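Ulvan Lyase-PL25 (Pseudoalteromonas sp. PLSV, PDB 5UAM) degrades ulvan, the sulfated cell-wall polysaccharide of green seaweeds, as a beta-propeller lyase of polysaccharide lyase family 25. Local coordinates at residues Gly35-Ile40 / Ile439-Val444; Gly93-Asn98 / Val434-Ile439; Gln316-Ile321 / Phe365-Pro370; Pro370-Tyr375 / Gln391-Gly396. All coordinates share one frame; numbering follows the deposited sequence.

Contact 1. Residues Gly35-Ile40 / Ile439-Val444; sequences GNPLAI and IKMYLV
Met441 reaches from strand 439-444 into the loop 35-40, where Pro37 and Leu38 receive the end of its side chain. From CB the chain climbs past CG, without meeting the loop, and then folds twice: a chi2 of -58° sets SD against the Pro37 ring, 3.8 Å from its CB, and a chi3 of -56° turns CE onto Leu38. There the two side chains meet tip to tip, with CE 3.7 Å from Leu38 CD1 and 3.8 Å from its CG. An unbranched, flexible methionine suits a place where one chain must bend round a proline to reach a leucine. Ile439 meets the ring at CG and CD. Its CD1 lies 3.8 Å from Pro37 CG, its CG2 touches the same carbon, and CD1 also comes within 3.3 Å of Gly35 O. Gly35 itself has a positive phi, which favours glycine. An alanine in place of Met441 would take the sulfur from Pro37 CB and the methyl from Leu38, and would probably open a gap between loop and strand. Ala431 touches Pro37 and Ile439, Leu429 touches Leu38, and Tyr57 touches both Leu38 and Met441. The side-chain contacts are apolar, with the Gly35 carbonyl oxygen close against Ile439, so shape counts for more than directed bonds in seating the loop that carries Asn36, assigned to substrate binding, against a strand of the propeller.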
loop_
_atom_site.group_PDB
_atom_site.type_symbol
_atom_site.label_atom_id
_atom_site.label_comp_id
_atom_site.label_asym_id
_atom_site.label_seq_id
_atom_site.Cartn_x
_atom_site.Cartn_y
_atom_site.Cartn_z
ATOM N N GLY A 35 12.195 9.690 -5.242
ATOM C CA GLY A 35 10.813 9.724 -5.721
ATOM C C GLY A 35 9.835 9.769 -4.567
ATOM O O GLY A 35 9.931 10.629 -3.689
ATOM N N ASN A 36 8.864 8.856 -4.572
ATOM C CA ASN A 36 8.036 8.554 -3.404
ATOM C C ASN A 36 8.591 7.267 -2.820
ATOM O O ASN A 36 8.388 6.192 -3.408
ATOM C CB ASN A 36 6.571 8.331 -3.795
ATOM C CG ASN A 36 5.911 9.541 -4.321
ATOM O OD1 ASN A 36 6.291 10.674 -4.023
ATOM N ND2 ASN A 36 4.884 9.327 -5.133
ATOM N N PRO A 37 9.322 7.292 -1.705
ATOM C CA PRO A 37 10.005 6.067 -1.282
ATOM C C PRO A 37 9.123 5.041 -0.609
ATOM O O PRO A 37 9.572 3.904 -0.426
ATOM C CB PRO A 37 11.073 6.563 -0.308
ATOM C CG PRO A 37 11.324 7.967 -0.703
ATOM C CD PRO A 37 9.971 8.493 -1.153
ATOM N N LEU A 38 7.890 5.426 -0.274
ATOM C CA LEU A 38 6.944 4.630 0.490
ATOM C C LEU A 38 5.547 4.974 0.013
ATOM O O LEU A 38 5.306 6.070 -0.499
ATOM C CB LEU A 38 6.985 5.023 1.966
ATOM C CG LEU A 38 8.303 4.870 2.711
ATOM C CD1 LEU A 38 8.235 5.645 4.015
ATOM C CD2 LEU A 38 8.603 3.416 2.956
ATOM N N ALA A 39 4.604 4.048 0.242
ATOM C CA ALA A 39 3.179 4.303 0.026
ATOM C C ALA A 39 2.384 3.254 0.786
ATOM O O ALA A 39 2.871 2.154 1.022
ATOM C CB ALA A 39 2.796 4.234 -1.450
ATOM N N ILE A 40 1.131 3.574 1.091
ATOM C CA ILE A 40 0.288 2.647 1.839
ATOM C C ILE A 40 -0.014 1.401 1.025
ATOM O O ILE A 40 -0.187 0.322 1.604
ATOM C CB ILE A 40 -0.965 3.399 2.319
ATOM C CG1 ILE A 40 -0.576 4.283 3.520
ATOM C CG2 ILE A 40 -2.082 2.440 2.712
ATOM C CD1 ILE A 40 -1.585 5.306 3.892
ATOM N N ILE A 439 16.421 11.461 -0.023
ATOM C CA ILE A 439 15.297 11.631 0.877
ATOM C C ILE A 439 15.574 10.920 2.192
ATOM O O ILE A 439 15.923 9.729 2.218
ATOM C CB ILE A 439 14.010 11.102 0.218
ATOM C CG1 ILE A 439 13.664 11.948 -0.995
ATOM C CG2 ILE A 439 12.849 11.107 1.217
ATOM C CD1 ILE A 439 12.571 11.390 -1.850
ATOM N N LYS A 440 15.397 11.647 3.290
ATOM C CA LYS A 440 15.603 11.101 4.623
ATOM C C LYS A 440 14.423 10.237 5.042
ATOM O O LYS A 440 13.252 10.589 4.832
ATOM C CB LYS A 440 15.842 12.217 5.635
ATOM C CG LYS A 440 17.149 12.928 5.392
ATOM C CD LYS A 440 17.354 14.043 6.416
ATOM C CE LYS A 440 18.668 14.775 6.218
ATOM N NZ LYS A 440 18.638 15.635 5.008
ATOM N N MET A 441 14.756 9.076 5.594
ATOM C CA MET A 441 13.807 8.027 5.945
ATOM C C MET A 441 13.741 7.901 7.459
ATOM O O MET A 441 14.785 7.836 8.133
ATOM C CB MET A 441 14.279 6.709 5.354
ATOM C CG MET A 441 14.512 6.713 3.858
ATOM S SD MET A 441 13.049 7.183 2.908
ATOM C CE MET A 441 11.863 5.965 3.504
ATOM N N TYR A 442 12.528 7.825 7.988
ATOM C CA TYR A 442 12.292 7.820 9.419
ATOM C C TYR A 442 11.402 6.653 9.812
ATOM O O TYR A 442 10.423 6.353 9.130
ATOM C CB TYR A 442 11.601 9.093 9.884
ATOM C CG TYR A 442 12.332 10.394 9.578
ATOM C CD1 TYR A 442 12.407 10.888 8.286
ATOM C CD2 TYR A 442 12.943 11.125 10.591
ATOM C CE1 TYR A 442 13.060 12.097 8.013
ATOM C CE2 TYR A 442 13.593 12.335 10.324
ATOM C CZ TYR A 442 13.662 12.801 9.029
ATOM O OH TYR A 442 14.318 13.987 8.771
ATOM N N LEU A 443 11.705 6.052 10.952
ATOM C CA LEU A 443 10.839 5.057 11.585
ATOM C C LEU A 443 10.253 5.716 12.824
ATOM O O LEU A 443 11.000 6.151 13.711
ATOM C CB LEU A 443 11.659 3.822 11.959
ATOM C CG LEU A 443 10.974 2.719 12.769
ATOM C CD1 LEU A 443 9.788 2.171 11.994
ATOM C CD2 LEU A 443 11.961 1.623 13.135
ATOM N N VAL A 444 8.927 5.819 12.895
ATOM C CA VAL A 444 8.278 6.563 13.964
ATOM C C VAL A 444 7.354 5.670 14.772
ATOM O O VAL A 444 6.798 4.685 14.272
ATOM C CB VAL A 444 7.509 7.815 13.495
ATOM C CG1 VAL A 444 8.441 8.763 12.770
ATOM C CG2 VAL A 444 6.317 7.441 12.622
#

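Contact 2. Residues Gly93-Asn98 / Val434-Ile439; sequences GKKFDN and VSDEGI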
loop_
_atom_site.group_PDB
_atom_site.type_symbol
_atom_site.label_atom_id
_atom_site.label_comp_id
_atom_site.label_asym_id
_atom_site.label_seq_id
_atom_site.Cartn_x
_atom_site.Cartn_y
_atom_site.Cartn_z
ATOM N N GLY A 93 11.316 9.172 -20.252
ATOM C CA GLY A 93 10.081 9.055 -19.512
ATOM C C GLY A 93 10.151 9.817 -18.195
ATOM O O GLY A 93 11.040 10.636 -17.948
ATOM N N LYS A 94 9.177 9.522 -17.336
ATOM C CA LYS A 94 9.120 10.168 -16.030
ATOM C C LYS A 94 10.396 9.869 -15.254
ATOM O O LYS A 94 10.917 8.750 -15.303
ATOM C CB LYS A 94 7.895 9.658 -15.268
ATOM C CG LYS A 94 7.573 10.434 -14.009
ATOM C CD LYS A 94 6.155 10.126 -13.528
ATOM C CE LYS A 94 5.837 10.847 -12.214
ATOM N NZ LYS A 94 6.750 10.461 -11.091
ATOM N N LYS A 95 10.915 10.873 -14.538
ATOM C CA LYS A 95 12.194 10.694 -13.858
ATOM C C LYS A 95 12.147 9.507 -12.905
ATOM O O LYS A 95 13.039 8.648 -12.925
ATOM C CB LYS A 95 12.626 11.957 -13.116
ATOM C CG LYS A 95 14.020 11.835 -12.514
ATOM C CD LYS A 95 14.478 13.117 -11.816
ATOM C CE LYS A 95 15.813 12.911 -11.090
ATOM N NZ LYS A 95 16.142 14.015 -10.122
ATOM N N PHE A 96 11.122 9.447 -12.048
ATOM C CA PHE A 96 10.950 8.333 -11.120
ATOM C C PHE A 96 9.557 7.741 -11.277
ATOM O O PHE A 96 8.560 8.467 -11.320
ATOM C CB PHE A 96 11.181 8.740 -9.661
ATOM C CG PHE A 96 12.616 9.077 -9.361
ATOM C CD1 PHE A 96 13.589 8.091 -9.379
ATOM C CD2 PHE A 96 13.001 10.380 -9.109
ATOM C CE1 PHE A 96 14.910 8.395 -9.152
ATOM C CE2 PHE A 96 14.329 10.682 -8.867
ATOM C CZ PHE A 96 15.276 9.691 -8.884
ATOM N N ASP A 97 9.503 6.416 -11.365
ATOM C CA ASP A 97 8.256 5.705 -11.603
ATOM C C ASP A 97 7.515 5.419 -10.302
ATOM O O ASP A 97 6.316 5.707 -10.201
ATOM C CB ASP A 97 8.545 4.405 -12.360
ATOM C CG ASP A 97 7.298 3.588 -12.602
ATOM O OD1 ASP A 97 6.716 3.086 -11.624
ATOM O OD2 ASP A 97 6.912 3.452 -13.786
ATOM N N ASN A 98 8.217 4.879 -9.308
ATOM C CA ASN A 98 7.771 4.670 -7.934
ATOM C C ASN A 98 6.885 3.456 -7.743
ATOM O O ASN A 98 6.632 3.083 -6.592
ATOM C CB ASN A 98 7.053 5.889 -7.331
ATOM C CG ASN A 98 7.870 7.135 -7.388
ATOM O OD1 ASN A 98 9.045 7.135 -7.010
ATOM N ND2 ASN A 98 7.281 8.200 -7.891
ATOM N N VAL A 434 11.819 16.367 -0.116
ATOM C CA VAL A 434 12.231 17.751 -0.304
ATOM C C VAL A 434 12.533 17.923 -1.784
ATOM O O VAL A 434 11.826 18.643 -2.493
ATOM C CB VAL A 434 13.435 18.094 0.582
ATOM C CG1 VAL A 434 13.835 19.548 0.423
ATOM C CG2 VAL A 434 13.082 17.817 2.021
ATOM N N SER A 435 13.585 17.273 -2.266
ATOM C CA SER A 435 13.712 17.049 -3.696
ATOM C C SER A 435 13.323 15.609 -3.962
ATOM O O SER A 435 12.740 14.940 -3.112
ATOM C CB SER A 435 15.123 17.345 -4.177
ATOM O OG SER A 435 16.000 16.389 -3.662
ATOM N N ASP A 436 13.624 15.118 -5.156
ATOM C CA ASP A 436 13.275 13.736 -5.447
ATOM C C ASP A 436 14.432 12.765 -5.255
ATOM O O ASP A 436 14.282 11.582 -5.565
ATOM C CB ASP A 436 12.637 13.607 -6.828
ATOM C CG ASP A 436 13.504 14.106 -7.926
ATOM O OD1 ASP A 436 14.681 14.444 -7.688
ATOM O OD2 ASP A 436 12.982 14.173 -9.064
ATOM N N GLU A 437 15.553 13.206 -4.691
ATOM C CA GLU A 437 16.636 12.302 -4.325
ATOM C C GLU A 437 17.162 12.687 -2.952
ATOM O O GLU A 437 16.835 13.743 -2.415
ATOM C CB GLU A 437 17.751 12.278 -5.366
ATOM C CG GLU A 437 17.287 11.903 -6.777
ATOM C CD GLU A 437 18.432 11.879 -7.766
ATOM O OE1 GLU A 437 19.508 11.351 -7.418
ATOM O OE2 GLU A 437 18.269 12.405 -8.879
ATOM N N GLY A 438 17.959 11.797 -2.363
ATOM C CA GLY A 438 18.527 12.086 -1.051
ATOM C C GLY A 438 17.500 12.225 0.051
ATOM O O GLY A 438 17.682 13.018 0.983
ATOM N N ILE A 439 16.421 11.461 -0.023
ATOM C CA ILE A 439 15.297 11.631 0.877
ATOM C C ILE A 439 15.574 10.920 2.192
ATOM O O ILE A 439 15.923 9.729 2.218
ATOM C CB ILE A 439 14.010 11.102 0.218
ATOM C CG1 ILE A 439 13.664 11.948 -0.995
ATOM C CG2 ILE A 439 12.849 11.107 1.217
ATOM C CD1 ILE A 439 12.571 11.390 -1.850
#
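Phe96 turns the CD2-CE2-CZ side of its ring to the turn 434-439, where it overlaps Asp436 and the stem of Glu437. Asp436 CG lies in the ring plane at its edge, 3.6 Å from Phe96 CE2, and the carboxylate stands nearly upright to the ring, the planes 85° apart. Further round, Phe96 CZ touches Glu437 CG at 3.7 Å, while the backbone Asp436 O approaches CE2 obliquely. Beside the ring runs Lys95, fully extended, its CG anti to the backbone N (chi1 -174°), a shape that lets a long lysine span the gap between the loops. Its NZ is gripped by two carboxylates: Asp436 OD1 at 2.9 Å, met on the syn side but somewhat out of the carboxylate plane, and Glu437 OE2, also at 2.9 Å, through its anti lone pair. On the way, Lys95 CD passes 3.3 Å from Asp436 OD2. An alanine in place of Asp436 would probably leave the ammonium with Glu437 as its one acidic mate in this turn and strip the carboxylate from the edge of the phenyl ring. Within the first loop, Lys94 NZ donates to Phe96 O at 2.7 Å. Gly438 and Ile439, both facing Gly33, form the G1 bulge that follows the acidic pair. One lysine between two acids is likely to offset their mutual repulsion, and this surface salt-bridge network links the turn to the loop that leads into Asn98, assigned to substrate binding, and the proton donor His99.

Contact 3. Residues Gln316-Ile321 / Phe365-Pro370; sequences QPHIAI and FMVTDP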
loop_
_atom_site.group_PDB
_atom_site.type_symbol
_atom_site.label_atom_id
_atom_site.label_comp_id
_atom_site.label_asym_id
_atom_site.label_seq_id
_atom_site.Cartn_x
_atom_site.Cartn_y
_atom_site.Cartn_z
ATOM N N GLN A 316 -16.012 -6.365 12.497
ATOM C CA GLN A 316 -16.683 -5.546 11.500
ATOM C C GLN A 316 -15.654 -4.712 10.747
ATOM O O GLN A 316 -14.737 -4.161 11.362
ATOM C CB GLN A 316 -17.657 -4.598 12.185
ATOM C CG GLN A 316 -18.681 -5.305 13.075
ATOM C CD GLN A 316 -19.571 -4.385 13.904
ATOM O OE1 GLN A 316 -20.788 -4.578 13.960
ATOM N NE2 GLN A 316 -18.970 -3.436 14.593
ATOM N N PRO A 317 -15.763 -4.600 9.423
ATOM C CA PRO A 317 -14.761 -3.841 8.668
ATOM C C PRO A 317 -14.923 -2.334 8.760
ATOM O O PRO A 317 -16.027 -1.785 8.704
ATOM C CB PRO A 317 -14.973 -4.311 7.228
ATOM C CG PRO A 317 -16.403 -4.687 7.182
ATOM C CD PRO A 317 -16.670 -5.340 8.523
ATOM N N HIS A 318 -13.768 -1.687 8.861
ATOM C CA HIS A 318 -13.573 -0.258 8.727
ATOM C C HIS A 318 -12.683 -0.020 7.515
ATOM O O HIS A 318 -11.795 -0.827 7.195
ATOM C CB HIS A 318 -12.861 0.274 9.960
ATOM C CG HIS A 318 -13.675 0.207 11.203
ATOM N ND1 HIS A 318 -13.992 1.329 11.936
ATOM C CD2 HIS A 318 -14.243 -0.840 11.848
ATOM C CE1 HIS A 318 -14.719 0.974 12.979
ATOM N NE2 HIS A 318 -14.876 -0.338 12.955
ATOM N N ILE A 319 -12.918 1.104 6.851
ATOM C CA ILE A 319 -12.257 1.425 5.592
ATOM C C ILE A 319 -11.801 2.876 5.621
ATOM O O ILE A 319 -12.572 3.772 5.987
ATOM C CB ILE A 319 -13.218 1.210 4.412
ATOM C CG1 ILE A 319 -13.629 -0.267 4.309
ATOM C CG2 ILE A 319 -12.590 1.670 3.100
ATOM C CD1 ILE A 319 -14.700 -0.533 3.269
ATOM N N ALA A 320 -10.552 3.104 5.205
ATOM C CA ALA A 320 -10.061 4.437 4.886
ATOM C C ALA A 320 -10.126 4.607 3.381
ATOM O O ALA A 320 -9.596 3.774 2.635
ATOM C CB ALA A 320 -8.620 4.605 5.356
ATOM N N ILE A 321 -10.784 5.667 2.932
ATOM C CA ILE A 321 -10.905 5.969 1.514
ATOM C C ILE A 321 -10.578 7.442 1.329
ATOM O O ILE A 321 -11.138 8.294 2.023
ATOM C CB ILE A 321 -12.312 5.627 0.977
ATOM C CG1 ILE A 321 -12.450 5.933 -0.516
ATOM C CG2 ILE A 321 -13.405 6.314 1.792
ATOM C CD1 ILE A 321 -11.501 5.123 -1.396
ATOM N N PHE A 365 -4.898 3.507 9.882
ATOM C CA PHE A 365 -5.594 3.609 11.152
ATOM C C PHE A 365 -5.564 2.279 11.879
ATOM O O PHE A 365 -5.314 1.220 11.300
ATOM C CB PHE A 365 -7.057 4.061 10.976
ATOM C CG PHE A 365 -7.918 3.045 10.259
ATOM C CD1 PHE A 365 -7.968 2.992 8.880
ATOM C CD2 PHE A 365 -8.668 2.129 10.985
ATOM C CE1 PHE A 365 -8.776 2.031 8.250
ATOM C CE2 PHE A 365 -9.445 1.192 10.358
ATOM C CZ PHE A 365 -9.506 1.151 9.005
ATOM N N MET A 366 -5.813 2.365 13.175
ATOM C CA MET A 366 -6.023 1.227 14.054
ATOM C C MET A 366 -7.393 1.378 14.694
ATOM O O MET A 366 -7.812 2.495 15.006
ATOM C CB MET A 366 -4.964 1.214 15.151
ATOM C CG MET A 366 -3.547 1.060 14.628
ATOM S SD MET A 366 -2.332 0.994 15.939
ATOM C CE MET A 366 -2.819 2.393 16.941
ATOM N N VAL A 367 -8.072 0.269 14.904
ATOM C CA VAL A 367 -9.398 0.276 15.498
ATOM C C VAL A 367 -9.471 -0.852 16.511
ATOM O O VAL A 367 -8.942 -1.945 16.282
ATOM C CB VAL A 367 -10.493 0.156 14.420
ATOM C CG1 VAL A 367 -10.248 -1.047 13.513
ATOM C CG2 VAL A 367 -11.858 0.100 15.057
ATOM N N THR A 368 -10.102 -0.573 17.653
ATOM C CA THR A 368 -10.290 -1.561 18.702
ATOM C C THR A 368 -11.788 -1.794 18.815
ATOM O O THR A 368 -12.365 -2.496 17.978
ATOM C CB THR A 368 -9.613 -1.094 19.996
ATOM O OG1 THR A 368 -10.148 0.182 20.373
ATOM C CG2 THR A 368 -8.107 -0.960 19.795
ATOM N N ASP A 369 -12.451 -1.245 19.830
ATOM C CA ASP A 369 -13.904 -1.201 19.824
ATOM C C ASP A 369 -14.364 -0.479 18.562
ATOM O O ASP A 369 -13.644 0.374 18.040
ATOM C CB ASP A 369 -14.426 -0.408 21.025
ATOM C CG ASP A 369 -13.805 -0.845 22.327
ATOM O OD1 ASP A 369 -14.150 -1.947 22.804
ATOM O OD2 ASP A 369 -12.959 -0.089 22.859
ATOM N N PRO A 370 -15.571 -0.776 18.078
ATOM C CA PRO A 370 -16.054 -0.126 16.845
ATOM C C PRO A 370 -16.059 1.389 16.902
ATOM O O PRO A 370 -15.976 2.037 15.848
ATOM C CB PRO A 370 -17.472 -0.679 16.696
ATOM C CG PRO A 370 -17.430 -2.002 17.388
ATOM C CD PRO A 370 -16.507 -1.816 18.548
#
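His318 and Phe365 meet where strands 317-321 and 365-367 run nearly antiparallel, 163° between their directions and 9.0 Å between axes, a spacing that belongs to neighbouring sheets packed through their side chains. The Phe365 ring fills the gap opposite Ala320, whose CB is 3.9 Å from Phe365 CE1; alanine is small enough to lie against the ring. At the far rim, the ring turns its edge to His318 O, which lies in its plane 3.5 Å from Phe365 CZ, and CE2 rests 3.6 Å from His318 CB. The imidazole of His318 is in turn covered on one face by Val367, whose CG2 stands 3.8 Å from the ring centroid in a CH-pi contact. At the edge of the same ring, CE1 comes within 3.3 Å of Pro370 O. Gln316 crosses Pro370 obliquely, its NE2 3.5 Å from the proline CG. Both ring nitrogens of His318 are engaged outside the two segments, ND1 with His339 and NE2 with Asp312, which fixes the rotation of the imidazole and so the face it gives to Val367. Histidine thus serves here as both a packing surface and a polar link. Pro370 O is buried with no hydrogen-bonding partner in the model, and the polarised C-H at His318 CE1 is likely to ease that cost a little where the two propeller sheets meet.

Contact 4. Residues Pro370-Tyr375 / Gln391-Gly396; sequences PENIRY and QSHDGG
Ile373 and Ser392 form the tight part of this contact, an antiparallel hydrogen-bonded pair in which Ser392 N gives to Ile373 O at 2.9 Å and Ile373 N to Ser392 O at 3.2 Å. Ser392 O is gripped a second time by Gln391 NE2 at 3.0 Å, from the opposite face of its plane to Ile373 N. Beyond the pair the chain turns back past the tip of Ile373, whose CD1 presses to 3.3 Å of Gly395 C; a chi2 of 135°, well off a staggered value, suggests that the fit costs some strain. Gly396 suits this place because a CB would crowd that same methyl and jam against its own chain, and Gly395 takes up a positive phi. Gly395 N closes the turn on Glu371 O at 2.9 Å, while Ser392 OG collects the amides of Asp394 and Gly396, the former making an ST turn. On the partly exposed side the bent Gln391 brings OE1 against Arg374 CG, and its NE2 reaches Asn372 OD1 at 2.8 Å from above the carbonyl plane; second conformers of Asn372 and Arg374 make these contacts less certain. Arg374 finds its main partner in Glu446. The loose, outer part is His393, beside Asn372 with Gln391 NE2 over one ring face, 3.5 Å above its plane toward the rim, and Glu371, its carboxylate led away. Thus closes the open end of hairpin 373-381/384-392, the middle strands of a four-stranded antiparallel sheet such as forms a beta-propeller blade.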
loop_
_atom_site.group_PDB
_atom_site.type_symbol
_atom_site.label_atom_id
_atom_site.label_comp_id
_atom_site.label_asym_id
_atom_site.label_seq_id
_atom_site.Cartn_x
_atom_site.Cartn_y
_atom_site.Cartn_z
ATOM N N PRO A 370 -15.571 -0.776 18.078
ATOM C CA PRO A 370 -16.054 -0.126 16.845
ATOM C C PRO A 370 -16.059 1.389 16.902
ATOM O O PRO A 370 -15.976 2.037 15.848
ATOM C CB PRO A 370 -17.472 -0.679 16.696
ATOM C CG PRO A 370 -17.430 -2.002 17.388
ATOM C CD PRO A 370 -16.507 -1.816 18.548
ATOM N N GLU A 371 -16.176 1.973 18.089
ATOM C CA GLU A 371 -16.253 3.420 18.205
ATOM C C GLU A 371 -14.888 4.087 18.272
ATOM O O GLU A 371 -14.811 5.305 18.063
ATOM C CB GLU A 371 -17.022 3.809 19.472
ATOM C CG GLU A 371 -18.484 3.351 19.490
ATOM C CD GLU A 371 -18.654 1.860 19.797
ATOM O OE1 GLU A 371 -19.703 1.298 19.413
ATOM O OE2 GLU A 371 -17.749 1.251 20.419
ATOM N N ASN A 372 -13.819 3.328 18.525
ATOM C CA ASN A 372 -12.504 3.868 18.871
ATOM C C ASN A 372 -11.559 3.630 17.700
ATOM O O ASN A 372 -11.104 2.501 17.470
ATOM C CB ASN A 372 -11.981 3.193 20.140
ATOM C CG ASN A 372 -10.609 3.709 20.566
ATOM O OD1 ASN A 372 -9.797 4.122 19.737
ATOM N ND2 ASN A 372 -10.344 3.671 21.870
ATOM N N ILE A 373 -11.267 4.697 16.955
ATOM C CA ILE A 373 -10.407 4.639 15.780
ATOM C C ILE A 373 -9.324 5.701 15.900
ATOM O O ILE A 373 -9.613 6.843 16.259
ATOM C CB ILE A 373 -11.254 4.906 14.526
ATOM C CG1 ILE A 373 -12.410 3.901 14.428
ATOM C CG2 ILE A 373 -10.394 4.884 13.280
ATOM C CD1 ILE A 373 -13.718 4.550 14.074
ATOM N N ARG A 374 -8.082 5.325 15.597
ATOM C CA ARG A 374 -6.948 6.247 15.614
ATOM C C ARG A 374 -6.265 6.193 14.262
ATOM O O ARG A 374 -5.879 5.112 13.811
ATOM C CB ARG A 374 -5.881 5.829 16.632
ATOM C CG ARG A 374 -6.192 5.971 18.088
ATOM C CD ARG A 374 -5.047 5.328 18.874
ATOM N NE ARG A 374 -3.912 6.221 19.060
ATOM C CZ ARG A 374 -2.643 5.828 19.202
ATOM N NH1 ARG A 374 -2.305 4.548 19.136
ATOM N NH2 ARG A 374 -1.706 6.729 19.396
ATOM N N TYR A 375 -6.100 7.344 13.622
ATOM C CA TYR A 375 -5.302 7.452 12.410
ATOM C C TYR A 375 -3.956 8.059 12.742
ATOM O O TYR A 375 -3.868 8.982 13.559
ATOM C CB TYR A 375 -5.954 8.392 11.396
ATOM C CG TYR A 375 -6.984 7.751 10.499
ATOM C CD1 TYR A 375 -8.278 7.546 10.939
ATOM C CD2 TYR A 375 -6.655 7.343 9.219
ATOM C CE1 TYR A 375 -9.217 6.946 10.123
ATOM C CE2 TYR A 375 -7.583 6.756 8.385
ATOM C CZ TYR A 375 -8.865 6.550 8.840
ATOM O OH TYR A 375 -9.788 5.955 7.998
ATOM N N GLN A 391 -7.818 10.976 16.708
ATOM C CA GLN A 391 -8.573 10.011 17.499
ATOM C C GLN A 391 -10.065 10.303 17.403
ATOM O O GLN A 391 -10.498 11.444 17.594
ATOM C CB GLN A 391 -8.148 10.080 18.966
ATOM C CG GLN A 391 -9.026 9.274 19.926
ATOM C CD GLN A 391 -8.605 7.830 20.022
ATOM O OE1 GLN A 391 -7.499 7.524 20.457
ATOM N NE2 GLN A 391 -9.497 6.925 19.637
ATOM N N SER A 392 -10.846 9.262 17.160
ATOM C CA SER A 392 -12.294 9.331 17.249
ATOM C C SER A 392 -12.761 8.387 18.341
ATOM O O SER A 392 -12.208 7.295 18.508
ATOM C CB SER A 392 -12.951 8.914 15.932
ATOM O OG SER A 392 -14.371 8.857 16.067
ATOM N N HIS A 393 -13.801 8.807 19.067
ATOM C CA HIS A 393 -14.509 7.932 19.992
ATOM C C HIS A 393 -15.980 7.772 19.629
ATOM O O HIS A 393 -16.758 7.261 20.446
ATOM C CB HIS A 393 -14.384 8.439 21.430
ATOM C CG HIS A 393 -12.998 8.333 21.976
ATOM N ND1 HIS A 393 -12.420 7.122 22.295
ATOM C CD2 HIS A 393 -12.068 9.280 22.247
ATOM C CE1 HIS A 393 -11.198 7.328 22.749
ATOM N NE2 HIS A 393 -10.956 8.628 22.725
ATOM N N ASP A 394 -16.377 8.194 18.429
ATOM C CA ASP A 394 -17.757 8.077 17.974
ATOM C C ASP A 394 -17.852 7.320 16.656
ATOM O O ASP A 394 -18.740 7.576 15.842
ATOM C CB ASP A 394 -18.446 9.442 17.904
ATOM C CG ASP A 394 -17.825 10.393 16.878
ATOM O OD1 ASP A 394 -16.893 10.026 16.126
ATOM O OD2 ASP A 394 -18.294 11.551 16.845
ATOM N N GLY A 395 -16.935 6.375 16.441
ATOM C CA GLY A 395 -16.992 5.517 15.274
ATOM C C GLY A 395 -16.606 6.201 13.992
ATOM O O GLY A 395 -16.966 5.733 12.905
ATOM N N GLY A 396 -15.884 7.311 14.081
ATOM C CA GLY A 396 -15.322 7.946 12.910
ATOM C C GLY A 396 -16.110 9.113 12.369
ATOM O O GLY A 396 -15.801 9.575 11.264
#

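From the N terminus, the chain first pairs strand 30-33 with strand 439-444, so that one sheet holds both ends of the propeller; contact 1 closes the resulting loop of almost the whole chain. Contact 2 is nested inside it, tying loop 93-98 to the turn just before that strand. The two share Ile439 and touch through Gly35 with Asp436 and Asn36 with Asn98. Contacts 3 and 4 lie within both long loops, in series and joined at Pro370: 316-321 with 365-370 packs one sheet on the next, and 370-375 with 391-396 secures a hairpin inside that next sheet. Contacts 2 and 3 sit on opposite sides of the chain's centre.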